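ATP-dependent DNA helicase (Mycobacterium smegmatis, PDB 5V9X) probably couples ATP hydrolysis to 3'-to-5' movement along single-stranded DNA, unwinding RNA:DNA hybrids as a bacterial Lhr-family helicase. Local coordinates at residues Val100-Pro105 against Thr187-Glu192; Gly141-Asp146 against Leu163-Glu168. All coordinates share one frame; numbering follows the deposited sequence.

Contact 1 (Val100-Pro105 against Thr187-Glu192); sequences VLYVSP and TVIVDE
Tyr102 and Asp191 both turn CG away from the backbone N (chi1 170° and -153°), and this brings phenol and carboxylate together. Tyr102 OH donates to Asp191 OD2 at 2.7 Å. The acceptor lies at the edge of the ring, near its plane, and is met on its anti side. The ring and carboxylate planes are almost perpendicular, 88° apart. Asp191 OD1 takes a weak bond from Glu192 N, so both carboxylate oxygens have a partner. Ile189 has CG2 anti to the backbone N, and that methyl lies 3.8 Å from Tyr102 CD2. Its other branch carries CD1 to Val100 CG1. The two strands are parallel neighbours in the seven-stranded sheet of the DEAD/DEAH-box helicase domain. Four backbone bonds join them. Leu101 N meets Thr187 O, and Ile189 N meets Leu101 O. Val103 N meets Ile189 O at 2.8 Å, and Asp191 N closes on Val103 O at 3.1 Å. Leu101 and Val188 pack on the face away from Tyr102, with Leu101 CB 4.2 Å from Val188 CG2. Asp191-Glu192 fits the start of the DExH-type Walker B motif, and Glu192 lies beside the bound magnesium ion and AMP-PNP. Pro105 CD sits 3.4 Å from Asp191 O, and Pro105 CG faces Glu192 CB. Helix 107-116 packs against Tyr102, and helix 75-88 against Val100 and Ile189.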
loop_
_atom_site.group_PDB
_atom_site.type_symbol
_atom_site.label_atom_id
_atom_site.label_comp_id
_atom_site.label_asym_id
_atom_site.label_seq_id
_atom_site.Cartn_x
_atom_site.Cartn_y
_atom_site.Cartn_z
ATOM N N VAL A 100 4.672 -24.034 -12.375
ATOM C CA VAL A 100 4.195 -22.658 -12.420
ATOM C C VAL A 100 4.161 -22.113 -11.000
ATOM O O VAL A 100 3.721 -22.801 -10.075
ATOM C CB VAL A 100 2.802 -22.562 -13.081
ATOM C CG1 VAL A 100 2.279 -21.132 -13.037
ATOM C CG2 VAL A 100 2.857 -23.069 -14.514
ATOM N N LEU A 101 4.632 -20.879 -10.829
ATOM C CA LEU A 101 4.638 -20.210 -9.532
ATOM C C LEU A 101 3.852 -18.911 -9.652
ATOM O O LEU A 101 4.289 -17.972 -10.327
ATOM C CB LEU A 101 6.064 -19.943 -9.052
ATOM C CG LEU A 101 6.182 -19.252 -7.689
ATOM C CD1 LEU A 101 5.642 -20.139 -6.579
ATOM C CD2 LEU A 101 7.618 -18.848 -7.405
ATOM N N TYR A 102 2.695 -18.859 -9.002
ATOM C CA TYR A 102 1.879 -17.654 -8.932
ATOM C C TYR A 102 2.063 -17.015 -7.563
ATOM O O TYR A 102 1.931 -17.690 -6.537
ATOM C CB TYR A 102 0.406 -17.985 -9.183
ATOM C CG TYR A 102 -0.555 -16.850 -8.896
ATOM C CD1 TYR A 102 -1.010 -16.609 -7.606
ATOM C CD2 TYR A 102 -1.025 -16.034 -9.916
ATOM C CE1 TYR A 102 -1.885 -15.582 -7.336
ATOM C CE2 TYR A 102 -1.908 -15.004 -9.655
ATOM C CZ TYR A 102 -2.334 -14.781 -8.359
ATOM O OH TYR A 102 -3.213 -13.759 -8.077
ATOM N N VAL A 103 2.358 -15.715 -7.547
ATOM C CA VAL A 103 2.580 -14.969 -6.314
ATOM C C VAL A 103 1.522 -13.881 -6.203
ATOM O O VAL A 103 1.358 -13.072 -7.126
ATOM C CB VAL A 103 3.993 -14.359 -6.262
ATOM C CG1 VAL A 103 4.183 -13.576 -4.973
ATOM C CG2 VAL A 103 5.049 -15.446 -6.388
ATOM N N SER A 104 0.814 -13.858 -5.073
ATOM C CA SER A 104 -0.187 -12.849 -4.774
ATOM C C SER A 104 0.167 -12.109 -3.490
ATOM O O SER A 104 0.565 -12.737 -2.504
ATOM C CB SER A 104 -1.581 -13.474 -4.621
ATOM O OG SER A 104 -2.513 -12.517 -4.140
ATOM N N PRO A 105 0.031 -10.780 -3.468
ATOM C CA PRO A 105 0.286 -10.043 -2.220
ATOM C C PRO A 105 -0.786 -10.249 -1.165
ATOM O O PRO A 105 -0.530 -9.970 0.014
ATOM C CB PRO A 105 0.347 -8.581 -2.678
ATOM C CG PRO A 105 -0.474 -8.547 -3.929
ATOM C CD PRO A 105 -0.295 -9.887 -4.593
ATOM N N THR A 187 7.646 -20.867 -15.160
ATOM C CA THR A 187 6.890 -19.627 -15.244
ATOM C C THR A 187 6.699 -19.054 -13.848
ATOM O O THR A 187 6.509 -19.797 -12.881
ATOM C CB THR A 187 5.520 -19.854 -15.911
ATOM O OG1 THR A 187 5.702 -20.434 -17.209
ATOM C CG2 THR A 187 4.753 -18.544 -16.054
ATOM N N VAL A 188 6.762 -17.727 -13.748
ATOM C CA VAL A 188 6.492 -17.011 -12.507
ATOM C C VAL A 188 5.508 -15.892 -12.814
ATOM O O VAL A 188 5.826 -14.972 -13.577
ATOM C CB VAL A 188 7.772 -16.444 -11.870
ATOM C CG1 VAL A 188 7.419 -15.512 -10.722
ATOM C CG2 VAL A 188 8.663 -17.574 -11.380
ATOM N N ILE A 189 4.320 -15.969 -12.222
ATOM C CA ILE A 189 3.293 -14.945 -12.366
ATOM C C ILE A 189 3.299 -14.088 -11.109
ATOM O O ILE A 189 3.193 -14.612 -9.992
ATOM C CB ILE A 189 1.907 -15.570 -12.601
ATOM C CG1 ILE A 189 1.948 -16.551 -13.774
ATOM C CG2 ILE A 189 0.867 -14.485 -12.846
ATOM C CD1 ILE A 189 0.629 -17.248 -14.032
ATOM N N VAL A 190 3.437 -12.779 -11.282
ATOM C CA VAL A 190 3.389 -11.823 -10.186
ATOM C C VAL A 190 2.140 -10.980 -10.398
ATOM O O VAL A 190 2.155 -10.000 -11.151
ATOM C CB VAL A 190 4.652 -10.959 -10.110
ATOM C CG1 VAL A 190 4.523 -9.927 -8.997
ATOM C CG2 VAL A 190 5.876 -11.832 -9.884
ATOM N N ASP A 191 1.053 -11.371 -9.740
ATOM C CA ASP A 191 -0.217 -10.670 -9.864
ATOM C C ASP A 191 -0.219 -9.422 -8.991
ATOM O O ASP A 191 0.386 -9.392 -7.916
ATOM C CB ASP A 191 -1.367 -11.590 -9.465
ATOM C CG ASP A 191 -2.669 -11.228 -10.141
ATOM O OD1 ASP A 191 -2.808 -10.072 -10.595
ATOM O OD2 ASP A 191 -3.557 -12.103 -10.217
ATOM N N GLU A 192 -0.915 -8.392 -9.466
ATOM C CA GLU A 192 -1.014 -7.111 -8.767
ATOM C C GLU A 192 0.373 -6.560 -8.441
ATOM O O GLU A 192 0.672 -6.180 -7.308
ATOM C CB GLU A 192 -1.870 -7.239 -7.505
ATOM C CG GLU A 192 -3.197 -7.951 -7.717
ATOM C CD GLU A 192 -4.092 -7.256 -8.726
ATOM O OE1 GLU A 192 -3.928 -6.033 -8.939
ATOM O OE2 GLU A 192 -4.964 -7.936 -9.310
#

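Contact 2 (Gly141-Asp146 against Leu163-Glu168); sequences GVRSGD and LITTPE. With nucleotides of chain B.
Val142 and Ile164 cross at a slant in the tight part of this contact, with Val142 CG2 4.0 Å from Ile164 CB. The parallel strands are bonded here by Ile164 N to Gly141 O and by Arg143 N to Ile164 O, both 2.8 Å. Helix 107-116 packs on Val142 and Ile164. On the other face of the sheet, Leu163 CD1 approaches Arg143 CB. Thr165 holds OG1 anti to its backbone N (chi1 -179°), and this hydroxyl donates to Arg143 O at 2.9 Å. Beyond Thr165 the segments are held less by each other and more by the DNA. Ser144 and Gly145 belong to this looser side, where Gly145 is partly exposed. Gly145 N donates to OP2 of DC10 of chain B at 2.9 Å. Thr166 OG1 lies close to OP1 of the same phosphate, at a separation too short to be trusted in detail, so both segments reach that one phosphate. Thr166 also caps the helix that follows, through the backbone N of Ser169. Arg143 bends at chi2 (60°) and leads its guanidinium away to DG12 of chain B. There NH2 donates to OP1, which lies at the edge of the group, in its plane. Ser144 OG accepts from Asp146 N in an ST turn. The strands belong to a beta-alpha-beta unit with helix 149-157 as crossover; residues at and just past their C-terminal ends form a phosphate-binding site for the tracking strand.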
loop_
_atom_site.group_PDB
_atom_site.type_symbol
_atom_site.label_atom_id
_atom_site.label_comp_id
_atom_site.label_asym_id
_atom_site.label_seq_id
_atom_site.Cartn_x
_atom_site.Cartn_y
_atom_site.Cartn_z
ATOM N N GLY A 141 -1.762 -26.097 -5.740
ATOM C CA GLY A 141 -1.644 -25.974 -4.306
ATOM C C GLY A 141 -1.493 -24.525 -3.886
ATOM O O GLY A 141 -1.050 -23.671 -4.656
ATOM N N VAL A 142 -1.878 -24.259 -2.639
ATOM C CA VAL A 142 -1.751 -22.938 -2.033
ATOM C C VAL A 142 -0.891 -23.073 -0.787
ATOM O O VAL A 142 -1.192 -23.886 0.098
ATOM C CB VAL A 142 -3.115 -22.323 -1.683
ATOM C CG1 VAL A 142 -2.926 -21.019 -0.922
ATOM C CG2 VAL A 142 -3.913 -22.079 -2.939
ATOM N N ARG A 143 0.172 -22.275 -0.714
ATOM C CA ARG A 143 1.029 -22.204 0.463
ATOM C C ARG A 143 1.007 -20.775 0.986
ATOM O O ARG A 143 1.560 -19.868 0.355
ATOM C CB ARG A 143 2.453 -22.649 0.139
ATOM C CG ARG A 143 3.465 -22.303 1.220
ATOM C CD ARG A 143 3.122 -22.939 2.561
ATOM N NE ARG A 143 3.978 -22.424 3.623
ATOM C CZ ARG A 143 5.226 -22.827 3.836
ATOM N NH1 ARG A 143 5.768 -23.756 3.060
ATOM N NH2 ARG A 143 5.937 -22.301 4.825
ATOM N N SER A 144 0.360 -20.577 2.132
ATOM C CA SER A 144 0.352 -19.295 2.822
ATOM C C SER A 144 0.534 -19.570 4.308
ATOM O O SER A 144 0.787 -20.705 4.723
ATOM C CB SER A 144 -0.941 -18.523 2.535
ATOM O OG SER A 144 -2.034 -19.096 3.234
ATOM N N GLY A 145 0.398 -18.522 5.121
ATOM C CA GLY A 145 0.475 -18.691 6.560
ATOM C C GLY A 145 -0.638 -19.541 7.136
ATOM O O GLY A 145 -0.481 -20.098 8.227
ATOM N N ASP A 146 -1.758 -19.662 6.424
ATOM C CA ASP A 146 -2.887 -20.448 6.902
ATOM C C ASP A 146 -2.709 -21.944 6.693
ATOM O O ASP A 146 -3.520 -22.725 7.205
ATOM C CB ASP A 146 -4.175 -19.989 6.212
ATOM C CG ASP A 146 -4.534 -18.560 6.550
ATOM O OD1 ASP A 146 -4.294 -18.141 7.702
ATOM O OD2 ASP A 146 -5.054 -17.854 5.662
ATOM N N LEU A 163 1.962 -23.802 -8.040
ATOM C CA LEU A 163 2.084 -23.357 -6.659
ATOM C C LEU A 163 1.615 -21.912 -6.554
ATOM O O LEU A 163 2.137 -21.030 -7.244
ATOM C CB LEU A 163 3.520 -23.485 -6.152
ATOM C CG LEU A 163 3.677 -23.127 -4.673
ATOM C CD1 LEU A 163 2.900 -24.107 -3.803
ATOM C CD2 LEU A 163 5.142 -23.082 -4.267
ATOM N N ILE A 164 0.628 -21.679 -5.696
ATOM C CA ILE A 164 0.120 -20.346 -5.391
ATOM C C ILE A 164 0.606 -19.980 -3.996
ATOM O O ILE A 164 0.470 -20.777 -3.061
ATOM C CB ILE A 164 -1.416 -20.303 -5.470
ATOM C CG1 ILE A 164 -1.891 -20.636 -6.888
ATOM C CG2 ILE A 164 -1.933 -18.950 -5.028
ATOM C CD1 ILE A 164 -3.390 -20.817 -6.998
ATOM N N THR A 165 1.177 -18.788 -3.852
ATOM C CA THR A 165 1.779 -18.408 -2.579
ATOM C C THR A 165 1.877 -16.888 -2.500
ATOM O O THR A 165 1.408 -16.165 -3.384
ATOM C CB THR A 165 3.150 -19.071 -2.407
ATOM O OG1 THR A 165 3.702 -18.704 -1.137
ATOM C CG2 THR A 165 4.103 -18.635 -3.514
ATOM N N THR A 166 2.492 -16.411 -1.426
ATOM C CA THR A 166 2.757 -15.008 -1.158
ATOM C C THR A 166 4.253 -14.724 -1.253
ATOM O O THR A 166 5.073 -15.649 -1.276
ATOM C CB THR A 166 2.242 -14.628 0.238
ATOM O OG1 THR A 166 2.917 -15.412 1.229
ATOM C CG2 THR A 166 0.741 -14.857 0.337
ATOM N N PRO A 167 4.649 -13.448 -1.327
ATOM C CA PRO A 167 6.090 -13.148 -1.292
ATOM C C PRO A 167 6.751 -13.604 -0.006
ATOM O O PRO A 167 7.854 -14.163 -0.041
ATOM C CB PRO A 167 6.134 -11.621 -1.449
ATOM C CG PRO A 167 4.853 -11.269 -2.120
ATOM C CD PRO A 167 3.846 -12.238 -1.585
ATOM N N GLU A 168 6.093 -13.389 1.134
ATOM C CA GLU A 168 6.645 -13.822 2.414
ATOM C C GLU A 168 6.828 -15.334 2.451
ATOM O O GLU A 168 7.871 -15.834 2.888
ATOM C CB GLU A 168 5.737 -13.361 3.559
ATOM C CG GLU A 168 5.766 -11.862 3.846
ATOM C CD GLU A 168 5.050 -11.031 2.793
ATOM O OE1 GLU A 168 4.337 -11.614 1.945
ATOM O OE2 GLU A 168 5.201 -9.790 2.813
ATOM P P DC B 10 1.716 -15.268 4.597
ATOM O OP1 DC B 10 2.557 -15.969 3.601
ATOM O OP2 DC B 10 0.305 -15.666 4.792
ATOM O "O5'" DC B 10 2.419 -15.364 6.024
ATOM C "C5'" DC B 10 3.818 -15.237 6.132
ATOM C "C4'" DC B 10 4.236 -15.295 7.585
ATOM O "O4'" DC B 10 3.930 -14.036 8.229
ATOM C "C3'" DC B 10 3.531 -16.378 8.410
ATOM O "O3'" DC B 10 4.485 -17.215 9.016
ATOM C "C2'" DC B 10 2.734 -15.594 9.457
ATOM C "C1'" DC B 10 3.525 -14.303 9.545
ATOM N N1 DC B 10 2.732 -13.151 10.047
ATOM C C2 DC B 10 3.309 -12.267 10.962
ATOM O O2 DC B 10 4.476 -12.460 11.326
ATOM N N3 DC B 10 2.576 -11.221 11.419
ATOM C C4 DC B 10 1.320 -11.052 10.995
ATOM N N4 DC B 10 0.633 -10.009 11.472
ATOM C C5 DC B 10 0.714 -11.948 10.063
ATOM C C6 DC B 10 1.448 -12.972 9.620
ATOM P P DG B 12 8.146 -22.877 7.332
ATOM O OP1 DG B 12 8.196 -22.530 5.895
ATOM O OP2 DG B 12 6.959 -23.561 7.892
ATOM O "O5'" DG B 12 9.430 -23.753 7.661
ATOM C "C5'" DG B 12 10.705 -23.154 7.609
ATOM C "C4'" DG B 12 11.682 -23.920 8.466
ATOM O "O4'" DG B 12 11.250 -23.867 9.844
ATOM C "C3'" DG B 12 11.817 -25.397 8.102
ATOM O "O3'" DG B 12 13.175 -25.700 7.865
ATOM C "C2'" DG B 12 11.261 -26.148 9.318
ATOM C "C1'" DG B 12 11.390 -25.130 10.440
ATOM N N9 DG B 12 10.351 -25.258 11.455
ATOM C C8 DG B 12 9.018 -25.522 11.244
ATOM N N7 DG B 12 8.317 -25.572 12.343
ATOM C C5 DG B 12 9.244 -25.319 13.347
ATOM C C6 DG B 12 9.069 -25.244 14.750
ATOM O O6 DG B 12 8.026 -25.393 15.402
ATOM N N1 DG B 12 10.267 -24.969 15.405
ATOM C C2 DG B 12 11.481 -24.788 14.782
ATOM N N2 DG B 12 12.527 -24.530 15.583
ATOM N N3 DG B 12 11.658 -24.854 13.469
ATOM C C4 DG B 12 10.500 -25.122 12.817
#

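In the fold
Both contacts belong to one parallel sheet, and strands 100-103 and 162-165 are neighbours in it. Tyr102 N to Leu163 O and Val100 O to Leu163 N, probable hydrogen bonds, join them directly. Their centres are about 10 Å apart. Contact 1 lies deeper in the sheet and is buried throughout. Contact 2 includes the outermost strand, 140-143; its paired strands are largely buried, but Gly145 and Asp146 beyond them are partly exposed. The strand ends differ in chemistry. In contact 1 they lead to Glu192, beside the magnesium ion and nucleotide. In contact 2 they offer an arginine, a hydroxyl and a backbone N-H to DNA phosphates. Along the chain, contact 2 is nested inside the loop closed by contact 1.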